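Long-range contacts in 450aa long hypothetical fmu protein (Pyrococcus horikoshii, PDB 2YXL), which probably transfers a methyl group from S-adenosylmethionine to carbon 5 of cytosine in RNA, as a member of the RsmB/NOP family: residues A[334-345]-A[385-396]; A[12-20]-A[113-121]. All blocks are in the same frame, centred on the assembly; numbering follows the deposited sequence.

How the interactions relate
Interaction 2 comes first along the chain and closes before interaction 1 opens. It joins helix 12-24 to helix 104-121 in the all-helical N-terminal part, whereas interaction 1 pairs strands 331-337 and 383-389 in the mixed sheet of the methyltransferase domain. Their centres lie about 38 Å apart on opposite sides of the chain's centre, and the nearest atoms are still about 18 Å apart, so the two do not touch and share no helix or strand. Interaction 1 supplies part of the sinefungin pocket and, with the predicted nucleophile Cys390, of the probable catalytic centre, while interaction 2, away from the annotated sites, ties two helices of the N-terminal region together.

Interaction 1: A[334-345]-A[385-396]; sequences VLLDAPCTSSGT and LLYTTCSIFKEE. With SFG (sinefungin), chain B.
Two neighbouring parallel strands of the Rossmann-like methyltransferase sheet, 334-337 and 385-389, bring part of the cofactor site to their C-terminal ends, with the predicted nucleophile Cys390 just beyond. Leu386 N gives to Val334 O and Leu336 N to Leu386 O (2.8 Å). Val334 lies alongside Leu385 on one face of the sheet, and Leu336 CD2 meets the edge of the Tyr387 ring.

At the strand ends the Asp337 carboxylate divides its work. A chi1 of -176° carries it to Thr388, whose OG1 gives its proton to OD1 at 2.8 Å on the anti side, while OD2 accepts from the alpha-amino N of sinefungin at 2.7 Å and pairs with Lys273. Pro339 CG rests against C8 of the adenine.

Beyond the strands, Glu396 clamps the 340-345 loop: OE1 takes Thr341 N at 2.8 Å and OE2 takes Thr341 OG1 at 2.7 Å, each on a syn lone pair. Gln368 also gives to OE1, and Ser391 OG reaches OE2 from above the carboxylate plane. With an alanine here, Thr341 N and the hydroxyls of Thr341 and Ser391 would probably lose their shared acceptor, leaving the 340-342 turn less firmly held. Ser343 OG, over one face of Phe393, accepts from Ile392 N at 2.9 Å. Cys340 SG sits 3.6 Å from Cys390 SG, the close pair of cysteines characteristic of RsmB/NOP RNA cytosine-5 methyltransferase active sites.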
loop_
_atom_site.group_PDB
_atom_site.type_symbol
_atom_site.label_atom_id
_atom_site.label_comp_id
_atom_site.label_asym_id
_atom_site.label_seq_id
_atom_site.Cartn_x
_atom_site.Cartn_y
_atom_site.Cartn_z
ATOM N N VAL A 334 -12.625 16.433 12.210
ATOM C CA VAL A 334 -12.782 15.491 11.110
ATOM C C VAL A 334 -11.428 15.111 10.517
ATOM O O VAL A 334 -10.550 15.958 10.335
ATOM C CB VAL A 334 -13.746 16.031 10.004
ATOM C CG1 VAL A 334 -13.299 17.391 9.501
ATOM C CG2 VAL A 334 -13.876 15.046 8.841
ATOM N N LEU A 335 -11.272 13.821 10.236
ATOM C CA LEU A 335 -10.124 13.322 9.506
ATOM C C LEU A 335 -10.538 13.000 8.077
ATOM O O LEU A 335 -11.475 12.228 7.848
ATOM C CB LEU A 335 -9.546 12.076 10.188
ATOM C CG LEU A 335 -8.518 11.243 9.411
ATOM C CD1 LEU A 335 -7.187 11.971 9.279
ATOM C CD2 LEU A 335 -8.331 9.885 10.064
ATOM N N LEU A 336 -9.846 13.613 7.124
ATOM C CA LEU A 336 -9.993 13.241 5.728
ATOM C C LEU A 336 -8.699 12.603 5.231
ATOM O O LEU A 336 -7.796 13.284 4.732
ATOM C CB LEU A 336 -10.418 14.439 4.862
ATOM C CG LEU A 336 -10.614 14.243 3.348
ATOM C CD1 LEU A 336 -11.467 13.019 3.011
ATOM C CD2 LEU A 336 -11.209 15.495 2.716
ATOM N N ASP A 337 -8.610 11.288 5.405
ATOM C CA ASP A 337 -7.532 10.514 4.820
ATOM C C ASP A 337 -7.991 10.164 3.414
ATOM O O ASP A 337 -8.530 9.084 3.162
ATOM C CB ASP A 337 -7.227 9.267 5.655
ATOM C CG ASP A 337 -6.047 8.478 5.118
ATOM O OD1 ASP A 337 -5.045 9.098 4.695
ATOM O OD2 ASP A 337 -6.118 7.231 5.123
ATOM N N ALA A 338 -7.771 11.114 2.510
ATOM C CA ALA A 338 -8.416 11.137 1.200
ATOM C C ALA A 338 -7.989 9.998 0.290
ATOM O O ALA A 338 -6.822 9.610 0.293
ATOM C CB ALA A 338 -8.160 12.477 0.521
ATOM N N PRO A 339 -8.941 9.455 -0.494
ATOM C CA PRO A 339 -8.558 8.546 -1.567
ATOM C C PRO A 339 -7.574 9.268 -2.475
ATOM O O PRO A 339 -7.768 10.448 -2.779
ATOM C CB PRO A 339 -9.883 8.283 -2.301
ATOM C CG PRO A 339 -10.808 9.361 -1.847
ATOM C CD PRO A 339 -10.400 9.650 -0.445
ATOM N N CYS A 340 -6.512 8.580 -2.875
ATOM C CA CYS A 340 -5.441 9.223 -3.623
ATOM C C CYS A 340 -4.734 8.248 -4.555
ATOM O O CYS A 340 -5.118 7.082 -4.648
ATOM C CB CYS A 340 -4.444 9.880 -2.661
ATOM S SG CYS A 340 -3.522 8.722 -1.637
ATOM N N THR A 341 -3.704 8.743 -5.239
ATOM C CA THR A 341 -2.920 7.944 -6.185
ATOM C C THR A 341 -2.100 6.835 -5.523
ATOM O O THR A 341 -1.782 5.834 -6.167
ATOM C CB THR A 341 -1.953 8.825 -7.006
ATOM O OG1 THR A 341 -1.166 9.638 -6.123
ATOM C CG2 THR A 341 -2.724 9.701 -7.990
ATOM N N SER A 342 -1.758 7.028 -4.249
ATOM C CA SER A 342 -0.921 6.092 -3.475
ATOM C C SER A 342 0.555 6.093 -3.886
ATOM O O SER A 342 1.299 5.178 -3.527
ATOM C CB SER A 342 -1.493 4.663 -3.505
ATOM O OG SER A 342 -2.499 4.488 -2.522
ATOM N N SER A 343 0.977 7.122 -4.622
ATOM C CA SER A 343 2.344 7.211 -5.155
ATOM C C SER A 343 3.429 7.117 -4.079
ATOM O O SER A 343 4.543 6.664 -4.347
ATOM C CB SER A 343 2.523 8.500 -5.955
ATOM O OG SER A 343 2.205 9.632 -5.162
ATOM N N GLY A 344 3.097 7.547 -2.866
ATOM C CA GLY A 344 4.018 7.451 -1.741
ATOM C C GLY A 344 4.199 6.041 -1.207
ATOM O O GLY A 344 5.071 5.803 -0.372
ATOM N N THR A 345 3.377 5.110 -1.685
ATOM C CA THR A 345 3.416 3.732 -1.200
ATOM C C THR A 345 4.110 2.764 -2.170
ATOM O O THR A 345 4.008 1.545 -2.010
ATOM C CB THR A 345 2.002 3.208 -0.822
ATOM O OG1 THR A 345 1.209 3.043 -2.003
ATOM C CG2 THR A 345 1.300 4.169 0.125
ATOM N N LEU A 385 -9.702 20.229 11.217
ATOM C CA LEU A 385 -9.734 19.344 10.065
ATOM C C LEU A 385 -8.309 18.902 9.749
ATOM O O LEU A 385 -7.412 19.739 9.622
ATOM C CB LEU A 385 -10.325 20.078 8.852
ATOM C CG LEU A 385 -10.932 19.333 7.649
ATOM C CD1 LEU A 385 -11.204 20.309 6.517
ATOM C CD2 LEU A 385 -10.082 18.186 7.136
ATOM N N LEU A 386 -8.095 17.596 9.631
ATOM C CA LEU A 386 -6.822 17.092 9.126
ATOM C C LEU A 386 -7.008 16.431 7.773
ATOM O O LEU A 386 -7.837 15.533 7.612
ATOM C CB LEU A 386 -6.141 16.130 10.108
ATOM C CG LEU A 386 -4.849 15.454 9.610
ATOM C CD1 LEU A 386 -3.684 16.435 9.446
ATOM C CD2 LEU A 386 -4.455 14.307 10.524
ATOM N N TYR A 387 -6.234 16.904 6.805
ATOM C CA TYR A 387 -6.223 16.334 5.474
ATOM C C TYR A 387 -4.917 15.569 5.283
ATOM O O TYR A 387 -3.829 16.109 5.507
ATOM C CB TYR A 387 -6.374 17.448 4.435
ATOM C CG TYR A 387 -6.270 17.004 2.994
ATOM C CD1 TYR A 387 -7.379 16.489 2.317
ATOM C CD2 TYR A 387 -5.070 17.126 2.297
ATOM C CE1 TYR A 387 -7.292 16.097 0.981
ATOM C CE2 TYR A 387 -4.971 16.733 0.961
ATOM C CZ TYR A 387 -6.084 16.222 0.313
ATOM O OH TYR A 387 -5.978 15.829 -1.000
ATOM N N THR A 388 -5.032 14.303 4.897
ATOM C CA THR A 388 -3.861 13.483 4.605
ATOM C C THR A 388 -4.065 12.681 3.337
ATOM O O THR A 388 -5.184 12.275 3.022
ATOM C CB THR A 388 -3.509 12.482 5.746
ATOM O OG1 THR A 388 -4.605 11.587 5.973
ATOM C CG2 THR A 388 -3.153 13.197 7.035
ATOM N N THR A 389 -2.970 12.487 2.608
ATOM C CA THR A 389 -2.888 11.498 1.540
ATOM C C THR A 389 -1.592 10.710 1.718
ATOM O O THR A 389 -0.671 11.154 2.414
ATOM C CB THR A 389 -2.865 12.141 0.131
ATOM O OG1 THR A 389 -1.582 12.737 -0.106
ATOM C CG2 THR A 389 -3.969 13.192 -0.032
ATOM N N CYS A 390 -1.524 9.539 1.096
ATOM C CA CYS A 390 -0.257 8.832 0.974
ATOM C C CYS A 390 0.263 8.996 -0.453
ATOM O O CYS A 390 0.681 8.040 -1.101
ATOM C CB CYS A 390 -0.393 7.365 1.381
ATOM S SG CYS A 390 -1.777 6.530 0.619
ATOM N N SER A 391 0.214 10.238 -0.927
ATOM C CA SER A 391 0.697 10.608 -2.249
ATOM C C SER A 391 1.826 11.622 -2.110
ATOM O O SER A 391 1.862 12.390 -1.151
ATOM C CB SER A 391 -0.442 11.197 -3.084
ATOM O OG SER A 391 0.051 11.789 -4.274
ATOM N N ILE A 392 2.742 11.621 -3.074
ATOM C CA ILE A 392 3.867 12.554 -3.058
ATOM C C ILE A 392 3.660 13.743 -3.996
ATOM O O ILE A 392 4.473 14.669 -4.018
ATOM C CB ILE A 392 5.205 11.855 -3.392
ATOM C CG1 ILE A 392 5.117 11.132 -4.739
ATOM C CG2 ILE A 392 5.607 10.906 -2.253
ATOM C CD1 ILE A 392 6.450 10.954 -5.443
ATOM N N PHE A 393 2.569 13.715 -4.759
ATOM C CA PHE A 393 2.298 14.744 -5.756
ATOM C C PHE A 393 1.733 16.017 -5.142
ATOM O O PHE A 393 0.832 15.967 -4.299
ATOM C CB PHE A 393 1.343 14.218 -6.833
ATOM C CG PHE A 393 1.858 13.016 -7.578
ATOM C CD1 PHE A 393 1.069 11.875 -7.706
ATOM C CD2 PHE A 393 3.127 13.020 -8.153
ATOM C CE1 PHE A 393 1.529 10.756 -8.402
ATOM C CE2 PHE A 393 3.599 11.904 -8.847
ATOM C CZ PHE A 393 2.796 10.772 -8.972
ATOM N N LYS A 394 2.265 17.156 -5.576
ATOM C CA LYS A 394 1.795 18.463 -5.117
ATOM C C LYS A 394 0.329 18.698 -5.474
ATOM O O LYS A 394 -0.399 19.325 -4.706
ATOM C CB LYS A 394 2.664 19.588 -5.690
ATOM C CG LYS A 394 4.054 19.679 -5.073
ATOM C CD LYS A 394 4.956 20.599 -5.878
ATOM C CE LYS A 394 6.390 20.538 -5.377
ATOM N NZ LYS A 394 7.324 21.293 -6.262
ATOM N N GLU A 395 -0.091 18.178 -6.629
ATOM C CA GLU A 395 -1.471 18.310 -7.118
ATOM C C GLU A 395 -2.531 17.798 -6.144
ATOM O O GLU A 395 -3.631 18.347 -6.075
ATOM C CB GLU A 395 -1.638 17.605 -8.466
ATOM C CG GLU A 395 -1.418 18.497 -9.687
ATOM C CD GLU A 395 0.028 18.944 -9.868
ATOM O OE1 GLU A 395 0.241 19.971 -10.544
ATOM O OE2 GLU A 395 0.948 18.274 -9.343
ATOM N N GLU A 396 -2.193 16.748 -5.402
ATOM C CA GLU A 396 -3.110 16.146 -4.442
ATOM C C GLU A 396 -2.946 16.743 -3.051
ATOM O O GLU A 396 -3.792 16.545 -2.177
ATOM C CB GLU A 396 -2.876 14.641 -4.377
ATOM C CG GLU A 396 -3.416 13.877 -5.561
ATOM C CD GLU A 396 -2.890 12.461 -5.605
ATOM O OE1 GLU A 396 -3.567 11.562 -5.068
ATOM O OE2 GLU A 396 -1.790 12.251 -6.161
HETATM N N SFG B . -8.345 6.037 6.106
HETATM C CA SFG B . -8.287 4.619 5.707
HETATM C C SFG B . -7.422 3.823 6.705
HETATM O O SFG B . -7.626 2.593 6.786
HETATM O OXT SFG B . -6.583 4.458 7.378
HETATM C CB SFG B . -7.752 4.493 4.267
HETATM C CG SFG B . -8.720 5.133 3.255
HETATM C CD SFG B . -8.269 4.953 1.797
HETATM N NE SFG B . -6.992 5.655 1.607
HETATM C "C5'" SFG B . -9.278 5.552 0.791
HETATM C "C4'" SFG B . -10.739 5.072 0.981
HETATM O "O4'" SFG B . -11.578 6.142 0.486
HETATM C "C3'" SFG B . -11.113 3.836 0.142
HETATM O "O3'" SFG B . -11.556 2.796 1.025
HETATM C "C2'" SFG B . -12.266 4.315 -0.753
HETATM O "O2'" SFG B . -13.290 3.319 -0.862
HETATM C "C1'" SFG B . -12.791 5.508 0.039
HETATM N N9 SFG B . -13.568 6.499 -0.762
HETATM C C8 SFG B . -13.247 6.981 -1.965
HETATM N N7 SFG B . -14.172 7.857 -2.359
HETATM C C5 SFG B . -15.092 7.934 -1.402
HETATM C C6 SFG B . -16.269 8.663 -1.250
HETATM N N6 SFG B . -16.679 9.501 -2.200
HETATM N N1 SFG B . -16.991 8.507 -0.125
HETATM C C2 SFG B . -16.593 7.675 0.829
HETATM N N3 SFG B . -15.476 6.967 0.713
HETATM C C4 SFG B . -14.707 7.075 -0.385
#

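Interaction 2: A[12-20]-A[113-121]; sequences PKGIRAIIE and KASDFISSR
Arg16 lays its aliphatic stem over one face of the Phe117 ring: CB stands 3.9 Å from the ring centroid, almost on the normal, in a CH-pi contact, and CD reaches Phe117 CD2 at 3.5 Å. A chi1 of 177° swings the ring out toward segment 12-20. Ile19 CG2 and Glu20 OE2 come up at its edge, and CG of Arg121 lies over the opposite face, toward the rim. Glu20 and Arg121 close this end with a salt bridge: Arg121 NH2 reaches Glu20 OE1 (3.0 Å) from above the carboxylate plane, while OE1 lies in the plane of the guanidinium, the two planes 77° apart. Toward the other end, Ala114 CB is held between Ile15 CG2 and Ile19 CD1, both at 3.7 Å.

The axes of segments 12-20 and 113-121 come within 9.4 Å and cross at -50°, consistent with ridges-into-grooves packing of i to i+4 ridges (Pro12-Arg16-Glu20 and Lys113-Phe117-Arg121), in a region that is probably NusB-like, as in bacterial RsmB. A water, its O 2.7 Å from Lys113 O, links Arg16 NH1 to that carbonyl.

Further out, His42 meets the Phe117 ring steeply, Trp85 touches both Glu20 and Arg121, and Phe130 packs on Ala114.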
loop_
_atom_site.group_PDB
_atom_site.type_symbol
_atom_site.label_atom_id
_atom_site.label_comp_id
_atom_site.label_asym_id
_atom_site.label_seq_id
_atom_site.Cartn_x
_atom_site.Cartn_y
_atom_site.Cartn_z
ATOM N N PRO A 12 7.751 -27.803 -7.413
ATOM C CA PRO A 12 6.541 -27.631 -8.232
ATOM C C PRO A 12 5.452 -26.784 -7.575
ATOM O O PRO A 12 4.858 -25.929 -8.240
ATOM C CB PRO A 12 6.048 -29.068 -8.436
ATOM C CG PRO A 12 7.267 -29.900 -8.311
ATOM C CD PRO A 12 8.103 -29.230 -7.263
ATOM N N LYS A 13 5.202 -27.010 -6.284
ATOM C CA LYS A 13 4.204 -26.233 -5.544
ATOM C C LYS A 13 4.606 -24.762 -5.425
ATOM O O LYS A 13 3.747 -23.882 -5.345
ATOM C CB LYS A 13 3.927 -26.842 -4.160
ATOM C CG LYS A 13 5.065 -26.728 -3.147
ATOM C CD LYS A 13 4.626 -27.217 -1.776
ATOM C CE LYS A 13 5.761 -27.140 -0.765
ATOM N NZ LYS A 13 5.440 -27.875 0.494
ATOM N N GLY A 14 5.915 -24.515 -5.420
ATOM C CA GLY A 14 6.462 -23.163 -5.375
ATOM C C GLY A 14 6.255 -22.424 -6.681
ATOM O O GLY A 14 5.962 -21.228 -6.681
ATOM N N ILE A 15 6.411 -23.144 -7.793
ATOM C CA ILE A 15 6.198 -22.585 -9.130
ATOM C C ILE A 15 4.737 -22.193 -9.322
ATOM O O ILE A 15 4.442 -21.120 -9.840
ATOM C CB ILE A 15 6.664 -23.563 -10.248
ATOM C CG1 ILE A 15 8.198 -23.666 -10.281
ATOM C CG2 ILE A 15 6.110 -23.156 -11.621
ATOM C CD1 ILE A 15 8.937 -22.377 -10.658
ATOM N N ARG A 16 3.828 -23.058 -8.885
ATOM C CA ARG A 16 2.398 -22.780 -8.975
ATOM C C ARG A 16 2.006 -21.645 -8.037
ATOM O O ARG A 16 1.038 -20.925 -8.292
ATOM C CB ARG A 16 1.577 -24.034 -8.667
ATOM C CG ARG A 16 1.760 -25.173 -9.668
ATOM C CD ARG A 16 0.819 -26.334 -9.377
ATOM N NE ARG A 16 1.205 -27.046 -8.162
ATOM C CZ ARG A 16 1.865 -28.200 -8.137
ATOM N NH1 ARG A 16 2.218 -28.807 -9.266
ATOM N NH2 ARG A 16 2.171 -28.749 -6.971
ATOM N N ALA A 17 2.781 -21.481 -6.965
ATOM C CA ALA A 17 2.514 -20.473 -5.942
ATOM C C ALA A 17 2.703 -19.030 -6.419
ATOM O O ALA A 17 1.795 -18.212 -6.250
ATOM C CB ALA A 17 3.348 -20.747 -4.686
ATOM N N ILE A 18 3.860 -18.707 -7.004
ATOM C CA ILE A 18 4.102 -17.327 -7.456
ATOM C C ILE A 18 3.244 -16.970 -8.654
ATOM O O ILE A 18 2.823 -15.827 -8.781
ATOM C CB ILE A 18 5.580 -16.994 -7.834
ATOM C CG1 ILE A 18 6.483 -18.217 -7.782
ATOM C CG2 ILE A 18 6.096 -15.795 -7.022
ATOM C CD1 ILE A 18 6.581 -18.920 -9.103
ATOM N N ILE A 19 3.003 -17.940 -9.535
ATOM C CA ILE A 19 2.127 -17.722 -10.681
ATOM C C ILE A 19 0.741 -17.307 -10.192
ATOM O O ILE A 19 0.204 -16.297 -10.647
ATOM C CB ILE A 19 2.042 -18.955 -11.622
ATOM C CG1 ILE A 19 3.402 -19.213 -12.282
ATOM C CG2 ILE A 19 0.954 -18.747 -12.692
ATOM C CD1 ILE A 19 3.505 -20.537 -13.019
ATOM N N GLU A 20 0.183 -18.069 -9.250
ATOM C CA GLU A 20 -1.120 -17.742 -8.677
ATOM C C GLU A 20 -1.093 -16.417 -7.905
ATOM O O GLU A 20 -2.055 -15.651 -7.956
ATOM C CB GLU A 20 -1.663 -18.893 -7.818
ATOM C CG GLU A 20 -3.016 -18.600 -7.153
ATOM C CD GLU A 20 -4.048 -19.717 -7.310
ATOM O OE1 GLU A 20 -5.258 -19.412 -7.218
ATOM O OE2 GLU A 20 -3.668 -20.888 -7.528
ATOM N N LYS A 113 5.654 -28.123 -15.026
ATOM C CA LYS A 113 4.653 -27.919 -13.975
ATOM C C LYS A 113 3.875 -26.610 -14.133
ATOM O O LYS A 113 2.690 -26.555 -13.803
ATOM C CB LYS A 113 5.277 -28.022 -12.574
ATOM C CG LYS A 113 6.333 -29.119 -12.408
ATOM C CD LYS A 113 5.811 -30.527 -12.717
ATOM C CE LYS A 113 5.261 -31.230 -11.483
ATOM N NZ LYS A 113 4.874 -32.633 -11.802
ATOM N N ALA A 114 4.540 -25.567 -14.632
ATOM C CA ALA A 114 3.891 -24.275 -14.887
ATOM C C ALA A 114 2.947 -24.352 -16.082
ATOM O O ALA A 114 1.828 -23.837 -16.030
ATOM C CB ALA A 114 4.929 -23.181 -15.104
ATOM N N SER A 115 3.410 -24.993 -17.154
ATOM C CA SER A 115 2.600 -25.217 -18.346
ATOM C C SER A 115 1.325 -25.966 -17.999
ATOM O O SER A 115 0.241 -25.602 -18.456
ATOM C CB SER A 115 3.385 -26.008 -19.389
ATOM O OG SER A 115 4.454 -25.241 -19.910
ATOM N N ASP A 116 1.467 -27.007 -17.183
ATOM C CA ASP A 116 0.343 -27.842 -16.785
ATOM C C ASP A 116 -0.627 -27.088 -15.886
ATOM O O ASP A 116 -1.845 -27.213 -16.038
ATOM C CB ASP A 116 0.838 -29.105 -16.079
ATOM C CG ASP A 116 -0.230 -30.178 -15.983
ATOM O OD1 ASP A 116 -1.071 -30.284 -16.906
ATOM O OD2 ASP A 116 -0.220 -30.928 -14.985
ATOM N N PHE A 117 -0.078 -26.299 -14.966
ATOM C CA PHE A 117 -0.880 -25.550 -14.004
ATOM C C PHE A 117 -1.791 -24.517 -14.672
ATOM O O PHE A 117 -2.980 -24.445 -14.353
ATOM C CB PHE A 117 0.016 -24.890 -12.946
ATOM C CG PHE A 117 -0.732 -24.035 -11.953
ATOM C CD1 PHE A 117 -0.464 -22.674 -11.855
ATOM C CD2 PHE A 117 -1.699 -24.590 -11.118
ATOM C CE1 PHE A 117 -1.147 -21.873 -10.936
ATOM C CE2 PHE A 117 -2.388 -23.801 -10.198
ATOM C CZ PHE A 117 -2.112 -22.440 -10.105
ATOM N N ILE A 118 -1.246 -23.733 -15.598
ATOM C CA ILE A 118 -2.048 -22.704 -16.267
ATOM C C ILE A 118 -3.047 -23.301 -17.255
ATOM O O ILE A 118 -4.111 -22.724 -17.489
ATOM C CB ILE A 118 -1.193 -21.557 -16.897
ATOM C CG1 ILE A 118 -0.340 -22.057 -18.069
ATOM C CG2 ILE A 118 -0.337 -20.865 -15.819
ATOM C CD1 ILE A 118 0.487 -20.965 -18.742
ATOM N N SER A 119 -2.712 -24.471 -17.804
ATOM C CA SER A 119 -3.649 -25.264 -18.602
ATOM C C SER A 119 -4.878 -25.678 -17.798
ATOM O O SER A 119 -6.001 -25.544 -18.273
ATOM C CB SER A 119 -2.970 -26.511 -19.168
ATOM O OG SER A 119 -2.334 -26.235 -20.398
ATOM N N SER A 120 -4.660 -26.169 -16.579
ATOM C CA SER A 120 -5.755 -26.609 -15.713
ATOM C C SER A 120 -6.639 -25.449 -15.243
ATOM O O SER A 120 -7.819 -25.642 -14.944
ATOM C CB SER A 120 -5.217 -27.389 -14.509
ATOM O OG SER A 120 -4.480 -26.542 -13.651
ATOM N N ARG A 121 -6.064 -24.249 -15.182
ATOM C CA ARG A 121 -6.829 -23.049 -14.848
ATOM C C ARG A 121 -7.521 -22.430 -16.065
ATOM O O ARG A 121 -8.431 -21.617 -15.911
ATOM C CB ARG A 121 -5.948 -22.011 -14.141
ATOM C CG ARG A 121 -5.518 -22.404 -12.724
ATOM C CD ARG A 121 -6.717 -22.626 -11.799
ATOM N NE ARG A 121 -6.326 -23.236 -10.527
ATOM C CZ ARG A 121 -6.100 -22.560 -9.400
ATOM N NH1 ARG A 121 -5.746 -23.209 -8.300
ATOM N NH2 ARG A 121 -6.229 -21.239 -9.363
HETATM O O HOH W 1 1.357 -28.309 -12.281
#